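PDB 7CPX: lovastatin nonaketide synthase, polyketide synthase component from Aspergillus terreus, which builds the dihydromonacolin L nonaketide of lovastatin biosynthesis from malonyl-CoA, NADPH and S-adenosylmethionine, working as a homodimer together with LovC. Local coordinates for residues A[1417-1429]-A[1602-1616]. The protein carries 2 engineered substitutions. Numbering follows the deposited sequence.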
loop_
_atom_site.group_PDB
_atom_site.type_symbol
_atom_site.label_atom_id
_atom_site.label_comp_id
_atom_site.label_asym_id
_atom_site.label_seq_id
_atom_site.Cartn_x
_atom_site.Cartn_y
_atom_site.Cartn_z
ATOM N N LEU A 1417 -56.237 -29.228 36.353
ATOM C CA LEU A 1417 -55.747 -30.176 37.344
ATOM C C LEU A 1417 -56.655 -31.390 37.495
ATOM O O LEU A 1417 -56.469 -32.175 38.431
ATOM C CB LEU A 1417 -55.566 -29.480 38.696
ATOM C CG LEU A 1417 -54.557 -28.326 38.708
ATOM C CD1 LEU A 1417 -54.242 -27.912 40.135
ATOM C CD2 LEU A 1417 -53.277 -28.688 37.961
ATOM N N SER A 1418 -57.635 -31.546 36.608
ATOM C CA SER A 1418 -58.377 -32.789 36.446
ATOM C C SER A 1418 -57.958 -33.522 35.179
ATOM O O SER A 1418 -57.779 -34.743 35.191
ATOM C CB SER A 1418 -59.883 -32.505 36.414
ATOM O OG SER A 1418 -60.215 -31.645 35.338
ATOM N N PHE A 1419 -57.797 -32.784 34.078
ATOM C CA PHE A 1419 -57.256 -33.365 32.855
ATOM C C PHE A 1419 -55.744 -33.533 32.951
ATOM O O PHE A 1419 -55.187 -34.512 32.442
ATOM C CB PHE A 1419 -57.622 -32.478 31.663
ATOM C CG PHE A 1419 -57.534 -33.170 30.331
ATOM C CD1 PHE A 1419 -56.315 -33.588 29.825
ATOM C CD2 PHE A 1419 -58.675 -33.383 29.575
ATOM C CE1 PHE A 1419 -56.237 -34.217 28.597
ATOM C CE2 PHE A 1419 -58.603 -34.010 28.346
ATOM C CZ PHE A 1419 -57.382 -34.428 27.856
ATOM N N GLY A 1420 -55.068 -32.588 33.601
ATOM C CA GLY A 1420 -53.624 -32.545 33.626
ATOM C C GLY A 1420 -52.965 -33.724 34.318
ATOM O O GLY A 1420 -52.011 -34.312 33.798
ATOM N N PRO A 1421 -53.445 -34.089 35.510
ATOM C CA PRO A 1421 -52.813 -35.211 36.223
ATOM C C PRO A 1421 -52.869 -36.511 35.449
ATOM O O PRO A 1421 -51.955 -37.336 35.567
ATOM C CB PRO A 1421 -53.610 -35.294 37.533
ATOM C CG PRO A 1421 -54.274 -33.975 37.677
ATOM C CD PRO A 1421 -54.540 -33.490 36.290
ATOM N N ALA A 1422 -53.919 -36.722 34.655
ATOM C CA ALA A 1422 -53.954 -37.895 33.792
ATOM C C ALA A 1422 -52.821 -37.852 32.778
ATOM O O ALA A 1422 -52.206 -38.880 32.479
ATOM C CB ALA A 1422 -55.304 -37.988 33.086
ATOM N N LEU A 1423 -52.524 -36.668 32.243
ATOM C CA LEU A 1423 -51.409 -36.543 31.310
ATOM C C LEU A 1423 -50.071 -36.737 32.014
ATOM O O LEU A 1423 -49.134 -37.292 31.426
ATOM C CB LEU A 1423 -51.465 -35.183 30.615
ATOM C CG LEU A 1423 -50.978 -35.130 29.166
ATOM C CD1 LEU A 1423 -51.779 -36.078 28.289
ATOM C CD2 LEU A 1423 -51.073 -33.712 28.631
ATOM N N HIS A 1424 -49.957 -36.291 33.266
ATOM C CA HIS A 1424 -48.753 -36.577 34.041
ATOM C C HIS A 1424 -48.574 -38.078 34.233
ATOM O O HIS A 1424 -47.463 -38.609 34.092
ATOM C CB HIS A 1424 -48.818 -35.875 35.398
ATOM C CG HIS A 1424 -48.718 -34.384 35.316
ATOM N ND1 HIS A 1424 -47.526 -33.730 35.097
ATOM C CD2 HIS A 1424 -49.661 -33.419 35.436
ATOM C CE1 HIS A 1424 -47.738 -32.426 35.081
ATOM N NE2 HIS A 1424 -49.025 -32.212 35.284
ATOM N N TYR A 1425 -49.659 -38.780 34.564
ATOM C CA TYR A 1425 -49.594 -40.232 34.681
ATOM C C TYR A 1425 -49.244 -40.875 33.348
ATOM O O TYR A 1425 -48.541 -41.889 33.314
ATOM C CB TYR A 1425 -50.924 -40.782 35.196
ATOM C CG TYR A 1425 -51.194 -40.512 36.660
ATOM C CD1 TYR A 1425 -50.169 -40.542 37.594
ATOM C CD2 TYR A 1425 -52.477 -40.231 37.107
ATOM C CE1 TYR A 1425 -50.413 -40.302 38.926
ATOM C CE2 TYR A 1425 -52.729 -39.985 38.442
ATOM C CZ TYR A 1425 -51.692 -40.022 39.347
ATOM O OH TYR A 1425 -51.930 -39.779 40.680
ATOM N N ALA A 1426 -49.735 -40.311 32.245
ATOM C CA ALA A 1426 -49.360 -40.816 30.931
ATOM C C ALA A 1426 -47.866 -40.661 30.697
ATOM O O ALA A 1426 -47.217 -41.569 30.166
ATOM C CB ALA A 1426 -50.149 -40.090 29.842
ATOM N N ARG A 1427 -47.304 -39.513 31.078
ATOM C CA ARG A 1427 -45.860 -39.340 30.955
ATOM C C ARG A 1427 -45.120 -40.363 31.805
ATOM O O ARG A 1427 -44.122 -40.937 31.363
ATOM C CB ARG A 1427 -45.434 -37.929 31.359
ATOM C CG ARG A 1427 -43.942 -37.684 31.127
ATOM C CD ARG A 1427 -43.390 -36.513 31.923
ATOM N NE ARG A 1427 -44.187 -35.300 31.789
ATOM C CZ ARG A 1427 -45.004 -34.823 32.719
ATOM N NH1 ARG A 1427 -45.182 -35.445 33.874
ATOM N NH2 ARG A 1427 -45.656 -33.688 32.487
ATOM N N GLU A 1428 -45.587 -40.591 33.032
ATOM C CA GLU A 1428 -44.931 -41.567 33.898
ATOM C C GLU A 1428 -44.967 -42.958 33.274
ATOM O O GLU A 1428 -43.959 -43.676 33.257
ATOM C CB GLU A 1428 -45.602 -41.580 35.272
ATOM C CG GLU A 1428 -45.452 -40.287 36.054
ATOM C CD GLU A 1428 -44.036 -40.060 36.544
ATOM O OE1 GLU A 1428 -43.173 -40.929 36.299
ATOM O OE2 GLU A 1428 -43.785 -39.012 37.177
ATOM N N LEU A 1429 -46.128 -43.350 32.750
ATOM C CA LEU A 1429 -46.277 -44.669 32.148
ATOM C C LEU A 1429 -45.388 -44.811 30.920
ATOM O O LEU A 1429 -44.720 -45.835 30.736
ATOM C CB LEU A 1429 -47.742 -44.902 31.783
ATOM C CG LEU A 1429 -48.085 -46.198 31.050
ATOM C CD1 LEU A 1429 -47.801 -47.400 31.932
ATOM C CD2 LEU A 1429 -49.540 -46.178 30.613
ATOM N N THR A 1602 -54.619 -45.688 35.993
ATOM C CA THR A 1602 -54.343 -44.504 36.790
ATOM C C THR A 1602 -55.262 -44.471 38.002
ATOM O O THR A 1602 -56.428 -44.872 37.935
ATOM C CB THR A 1602 -54.529 -43.233 35.963
ATOM O OG1 THR A 1602 -55.846 -43.214 35.397
ATOM C CG2 THR A 1602 -53.501 -43.169 34.852
ATOM N N THR A 1603 -54.724 -43.991 39.121
ATOM C CA THR A 1603 -55.511 -43.897 40.341
ATOM C C THR A 1603 -56.757 -43.057 40.088
ATOM O O THR A 1603 -56.663 -41.877 39.739
ATOM C CB THR A 1603 -54.672 -43.295 41.470
ATOM O OG1 THR A 1603 -55.446 -43.260 42.676
ATOM C CG2 THR A 1603 -54.214 -41.881 41.125
ATOM N N ASP A 1604 -57.922 -43.677 40.245
ATOM C CA ASP A 1604 -59.211 -43.033 40.025
ATOM C C ASP A 1604 -60.127 -43.281 41.210
ATOM O O ASP A 1604 -61.323 -43.544 41.057
ATOM C CB ASP A 1604 -59.852 -43.533 38.732
ATOM C CG ASP A 1604 -59.984 -45.043 38.693
ATOM O OD1 ASP A 1604 -59.549 -45.705 39.658
ATOM O OD2 ASP A 1604 -60.523 -45.568 37.696
ATOM N N ARG A 1605 -59.569 -43.201 42.419
ATOM C CA ARG A 1605 -60.329 -43.569 43.607
ATOM C C ARG A 1605 -61.493 -42.621 43.863
ATOM O O ARG A 1605 -62.568 -43.069 44.276
ATOM C CB ARG A 1605 -59.406 -43.626 44.829
ATOM C CG ARG A 1605 -58.968 -42.278 45.400
ATOM C CD ARG A 1605 -58.061 -41.507 44.454
ATOM N NE ARG A 1605 -57.454 -40.356 45.111
ATOM C CZ ARG A 1605 -56.370 -40.413 45.873
ATOM N NH1 ARG A 1605 -55.738 -41.553 46.094
ATOM N NH2 ARG A 1605 -55.911 -39.297 46.431
ATOM N N ASP A 1606 -61.314 -41.321 43.623
ATOM C CA ASP A 1606 -62.311 -40.332 44.018
ATOM C C ASP A 1606 -62.986 -39.656 42.831
ATOM O O ASP A 1606 -64.205 -39.768 42.676
ATOM C CB ASP A 1606 -61.649 -39.278 44.916
ATOM C CG ASP A 1606 -62.634 -38.246 45.434
ATOM O OD1 ASP A 1606 -63.855 -38.440 45.255
ATOM O OD2 ASP A 1606 -62.186 -37.236 46.017
ATOM N N ALA A 1607 -62.228 -38.976 41.970
ATOM C CA ALA A 1607 -62.838 -38.182 40.910
ATOM C C ALA A 1607 -61.800 -37.448 40.070
ATOM O O ALA A 1607 -60.599 -37.510 40.354
ATOM C CB ALA A 1607 -63.817 -37.164 41.501
ATOM N N ASN A 1608 -62.262 -36.757 39.030
ATOM C CA ASN A 1608 -61.515 -35.781 38.244
ATOM C C ASN A 1608 -60.511 -36.433 37.300
ATOM O O ASN A 1608 -59.885 -35.719 36.508
ATOM C CB ASN A 1608 -60.773 -34.772 39.133
ATOM C CG ASN A 1608 -61.667 -34.172 40.200
ATOM O OD1 ASN A 1608 -62.786 -34.634 40.417
ATOM N ND2 ASN A 1608 -61.179 -33.138 40.871
ATOM N N LEU A 1609 -60.335 -37.750 37.351
ATOM C CA LEU A 1609 -59.454 -38.455 36.434
ATOM C C LEU A 1609 -60.204 -39.453 35.567
ATOM O O LEU A 1609 -59.573 -40.166 34.777
ATOM C CB LEU A 1609 -58.345 -39.175 37.213
ATOM C CG LEU A 1609 -57.532 -38.269 38.141
ATOM C CD1 LEU A 1609 -56.636 -39.091 39.050
ATOM C CD2 LEU A 1609 -56.707 -37.271 37.344
ATOM N N PHE A 1610 -61.526 -39.522 35.690
ATOM C CA PHE A 1610 -62.342 -40.433 34.902
ATOM C C PHE A 1610 -62.389 -40.029 33.428
ATOM O O PHE A 1610 -62.467 -40.912 32.565
ATOM C CB PHE A 1610 -63.756 -40.516 35.494
ATOM C CG PHE A 1610 -64.596 -39.291 35.261
ATOM C CD1 PHE A 1610 -65.337 -39.148 34.097
ATOM C CD2 PHE A 1610 -64.658 -38.286 36.214
ATOM C CE1 PHE A 1610 -66.111 -38.024 33.884
ATOM C CE2 PHE A 1610 -65.429 -37.158 36.004
ATOM C CZ PHE A 1610 -66.156 -37.028 34.837
ATOM N N PRO A 1611 -62.344 -38.736 33.075
ATOM C CA PRO A 1611 -62.373 -38.385 31.645
ATOM C C PRO A 1611 -61.069 -38.672 30.925
ATOM O O PRO A 1611 -61.053 -38.663 29.687
ATOM C CB PRO A 1611 -62.675 -36.877 31.648
ATOM C CG PRO A 1611 -62.894 -36.495 33.082
ATOM C CD PRO A 1611 -62.191 -37.521 33.893
ATOM N N THR A 1612 -59.981 -38.913 31.654
ATOM C CA THR A 1612 -58.675 -39.093 31.041
ATOM C C THR A 1612 -57.851 -40.207 31.670
ATOM O O THR A 1612 -56.663 -40.318 31.352
ATOM C CB THR A 1612 -57.875 -37.783 31.111
ATOM O OG1 THR A 1612 -57.977 -37.231 32.428
ATOM C CG2 THR A 1612 -58.403 -36.780 30.105
ATOM N N SER A 1613 -58.431 -41.030 32.542
ATOM C CA SER A 1613 -57.679 -42.097 33.190
ATOM C C SER A 1613 -56.944 -42.935 32.155
ATOM O O SER A 1613 -57.532 -43.387 31.169
ATOM C CB SER A 1613 -58.624 -42.977 34.011
ATOM O OG SER A 1613 -59.198 -42.246 35.081
ATOM N N VAL A 1614 -55.657 -43.137 32.387
ATOM C CA VAL A 1614 -54.780 -43.771 31.411
ATOM C C VAL A 1614 -54.673 -45.257 31.711
ATOM O O VAL A 1614 -54.739 -45.695 32.865
ATOM C CB VAL A 1614 -53.390 -43.103 31.406
ATOM C CG1 VAL A 1614 -52.604 -43.533 30.179
ATOM C CG2 VAL A 1614 -53.531 -41.592 31.467
ATOM N N PHE A 1615 -54.503 -46.041 30.649
ATOM C CA PHE A 1615 -54.372 -47.485 30.759
ATOM C C PHE A 1615 -53.216 -47.955 29.890
ATOM O O PHE A 1615 -52.935 -47.372 28.838
ATOM C CB PHE A 1615 -55.660 -48.204 30.340
ATOM C CG PHE A 1615 -56.904 -47.626 30.950
ATOM C CD1 PHE A 1615 -57.198 -47.836 32.287
ATOM C CD2 PHE A 1615 -57.781 -46.875 30.186
ATOM C CE1 PHE A 1615 -58.343 -47.305 32.850
ATOM C CE2 PHE A 1615 -58.927 -46.344 30.743
ATOM C CZ PHE A 1615 -59.209 -46.558 32.077
ATOM N N SER A 1616 -52.552 -49.019 30.338
ATOM C CA SER A 1616 -51.454 -49.632 29.604
ATOM C C SER A 1616 -51.784 -51.092 29.345
ATOM O O SER A 1616 -52.279 -51.791 30.234
ATOM C CB SER A 1616 -50.137 -49.535 30.375
ATOM O OG SER A 1616 -49.930 -50.688 31.172
#
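Ser1418 meets Asn1608 through their CB atoms, 3.7 Å apart, while ND2 of Asn1608 is hydrogen-bonded to OD2 of Asp1298. The CB of Phe1419 points away from the loop, but with CG trans to N (chi1 -161°) the ring turns back to meet Thr1612. There the CG2 methyl of Thr1612 sits over the centre of one ring face, 12° off the normal, a CH-pi contact; Phe1412 and Tyr1413 also pack round this ring. Pro1421 then lays its CB against CD2 of Leu1609 (3.7 Å). Ala1422 CB points at the loop and lies 4.3 Å from Val1614 CG2. The fold is that of a class I methyltransferase: helix 1420-1436 leads into strand 1440-1445 and lies against the seventh strand, 1614-1618, which runs antiparallel to both its neighbours, 1542-1547 and 1600-1602. One turn on from Pro1421, Tyr1425 rests its CB on CG2 of Thr1602 at 3.5 Å. Its ring takes CD1 of Leu1609 at the edge, 4.1 Å from CE2, and its hydroxyl is hydrogen-bonded to the carbonyl of Asn1289. CB of Ala1426 lies alongside Val1614, 4.0 Å from its CG2. Both methyls of Leu1429 rest on CB of Ser1616, CD2 at 3.4 Å.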